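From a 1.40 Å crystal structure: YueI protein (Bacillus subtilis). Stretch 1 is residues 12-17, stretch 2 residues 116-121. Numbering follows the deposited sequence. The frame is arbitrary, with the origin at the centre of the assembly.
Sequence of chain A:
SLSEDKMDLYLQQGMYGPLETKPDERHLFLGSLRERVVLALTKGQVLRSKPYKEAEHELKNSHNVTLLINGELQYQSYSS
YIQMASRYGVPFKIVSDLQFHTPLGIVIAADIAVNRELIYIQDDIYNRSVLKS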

# COMPACT_ATOMS: atom_id res chain seq x y z
N GLN A 12 6.21 6.71 10.37
CA GLN A 12 5.81 6.33 11.73
C GLN A 12 4.42 6.87 12.05
O GLN A 12 3.62 6.19 12.72
CB GLN A 12 6.85 6.86 12.73
CG GLN A 12 6.51 6.73 14.21
CD GLN A 12 7.66 7.23 15.05
OE1 GLN A 12 8.74 6.64 15.04
NE2 GLN A 12 7.44 8.33 15.76
N GLN A 13 4.13 8.06 11.55
CA GLN A 13 2.86 8.72 11.85
C GLN A 13 1.71 8.38 10.90
O GLN A 13 0.62 8.91 11.05
CB GLN A 13 3.05 10.22 11.95
CG GLN A 13 3.94 10.60 13.10
CD GLN A 13 3.80 12.05 13.47
OE1 GLN A 13 3.49 12.89 12.62
NE2 GLN A 13 4.08 12.36 14.74
N GLY A 14 1.95 7.51 9.94
CA GLY A 14 0.86 6.98 9.11
C GLY A 14 0.68 7.58 7.73
O GLY A 14 -0.35 7.36 7.09
N MET A 15 1.68 8.34 7.28
CA MET A 15 1.75 8.78 5.88
C MET A 15 0.66 9.79 5.53
O MET A 15 0.03 9.73 4.47
CB MET A 15 1.76 7.57 4.91
CG MET A 15 2.92 6.55 5.14
SD MET A 15 2.79 5.00 4.15
CE MET A 15 1.37 4.26 4.95
N TYR A 16 0.46 10.74 6.45
CA TYR A 16 -0.44 11.86 6.22
C TYR A 16 0.17 12.93 5.33
O TYR A 16 1.24 13.48 5.62
CB TYR A 16 -0.83 12.50 7.55
CG TYR A 16 -1.79 11.67 8.35
CD1 TYR A 16 -3.17 11.77 8.14
CD2 TYR A 16 -1.33 10.79 9.33
CE1 TYR A 16 -4.07 11.01 8.87
CE2 TYR A 16 -2.21 10.02 10.06
CZ TYR A 16 -3.58 10.14 9.83
OH TYR A 16 -4.45 9.39 10.58
N GLY A 17 -0.52 13.24 4.24
CA GLY A 17 -0.12 14.34 3.36
C GLY A 17 0.93 14.01 2.31
O GLY A 17 1.39 12.87 2.21
N ARG A 116 -7.00 11.09 -0.07
CA ARG A 116 -7.45 10.55 1.21
C ARG A 116 -6.43 10.79 2.31
O ARG A 116 -5.26 10.50 2.14
CB ARG A 116 -7.84 9.08 1.08
CG ARG A 116 -9.33 9.01 0.79
CD ARG A 116 -9.99 7.84 1.40
NE ARG A 116 -10.79 7.20 0.37
CZ ARG A 116 -11.05 5.91 0.31
NH1 ARG A 116 -10.61 5.09 1.26
NH2 ARG A 116 -11.79 5.45 -0.69
N GLU A 117 -6.89 11.34 3.43
CA GLU A 117 -5.99 11.67 4.52
C GLU A 117 -5.49 10.40 5.20
O GLU A 117 -4.29 10.25 5.40
CB GLU A 117 -6.68 12.57 5.56
CG GLU A 117 -7.04 13.97 5.04
N LEU A 118 -6.41 9.49 5.52
CA LEU A 118 -6.09 8.28 6.28
C LEU A 118 -5.97 7.09 5.35
O LEU A 118 -6.98 6.66 4.76
CB LEU A 118 -7.20 8.00 7.31
CG LEU A 118 -7.05 6.76 8.18
CD1 LEU A 118 -5.80 6.85 9.04
CD2 LEU A 118 -8.28 6.62 9.06
N ILE A 119 -4.76 6.56 5.22
CA ILE A 119 -4.49 5.48 4.27
C ILE A 119 -3.77 4.29 4.89
O ILE A 119 -3.20 3.45 4.16
CB ILE A 119 -3.64 5.96 3.08
CG1 ILE A 119 -2.32 6.55 3.59
CG2 ILE A 119 -4.42 6.95 2.20
CD1 ILE A 119 -1.26 6.54 2.51
N TYR A 120 -3.73 4.22 6.21
CA TYR A 120 -3.04 3.11 6.87
C TYR A 120 -3.91 2.48 7.94
O TYR A 120 -4.89 3.10 8.41
CB TYR A 120 -1.68 3.53 7.44
CG TYR A 120 -1.69 4.20 8.80
CD1 TYR A 120 -0.99 3.63 9.86
CD2 TYR A 120 -2.36 5.40 9.02
CE1 TYR A 120 -0.98 4.23 11.11
CE2 TYR A 120 -2.37 6.00 10.29
CZ TYR A 120 -1.66 5.41 11.31
OH TYR A 120 -1.63 6.01 12.56
N ILE A 121 -3.52 1.26 8.35
CA ILE A 121 -4.16 0.51 9.42
C ILE A 121 -3.26 0.55 10.64
O ILE A 121 -2.19 -0.07 10.67
CB ILE A 121 -4.42 -0.97 8.99
CG1 ILE A 121 -5.21 -1.02 7.68
CG2 ILE A 121 -5.11 -1.74 10.14
CD1 ILE A 121 -5.34 -2.41 7.07
O HOH W 1 0.85 6.34 13.79
O HOH W 2 -2.87 8.09 6.77

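The contact is organised round a tyrosine laid flat over a glycine. Tyr-120 covers the most surface: its CA-to-CB bond points toward the first stretch, and chi1 near 83° (p) carries the ring over the backbone at Gly-14. The CA of Gly-14 sits 3.5 Å from the centroid of the Tyr-120 ring, only 8° off the ring normal, a CH-pi contact of nearly ideal geometry. Glycine is called for here twice over. Gly-14 leaves the preceding helix with positive phi in a Schellman motif, where a CB would be jammed against the carbonyl of Gln-13; that same CB would point toward the second stretch and lie 2.3 Å from CE2 of Tyr-120. The residue that leaves the helix therefore also offers the ring a flat, buried seat.

Tyr-16, nearly as large a contributor, starts out sideways, but with chi1 at -74° (m) the end of its side chain comes nearer and runs along the second stretch. Its CD1 lies 3.3 Å from the O of Glu-117, its OH 3.3 Å from CD1 of Leu-118, and its CE2 4.0 Å from CE2 of Tyr-120. The hydroxyl approaches the edge of the Tyr-120 ring, while Gly-14 CA lies over one face. A long, flat side chain suits this exposed position, since it can touch Glu-117, Leu-118 and Tyr-120 while remaining exposed.

A buried apolar pair packs beside them. Met-15 bends its flexible chain (m, t, m) so that CE reaches 4.0 Å from CB of Tyr-120, while its CB packs 4.0 Å from CD1 of Ile-119. Ile-119, p at chi1 and t at chi2, extends CD1 to meet it. Both CA-to-CB bonds point sideways, and the ends of the side chains come nearer; the CB of Met-15 also takes part.

No direct hydrogen bond joins the modelled atoms of the two stretches; water supplies the polar links. Water 2 donates to the O of Gly-14 at 2.6 Å and to the O of Glu-117 at 2.9 Å, and accepts from the N of Ile-119 at 2.9 Å, so one molecule satisfies backbone groups from both sides. Water 1 donates to the O of Gln-12 at 3.0 Å and lies 2.8 Å from the OH of Tyr-120, tethering the far end of that ring to the last turn of the helix. The rule to take from this 357 Å² contact is economical: a glycine under an aromatic face, a second tyrosine alongside, an apolar pair beside it, and water where polar groups do not meet directly.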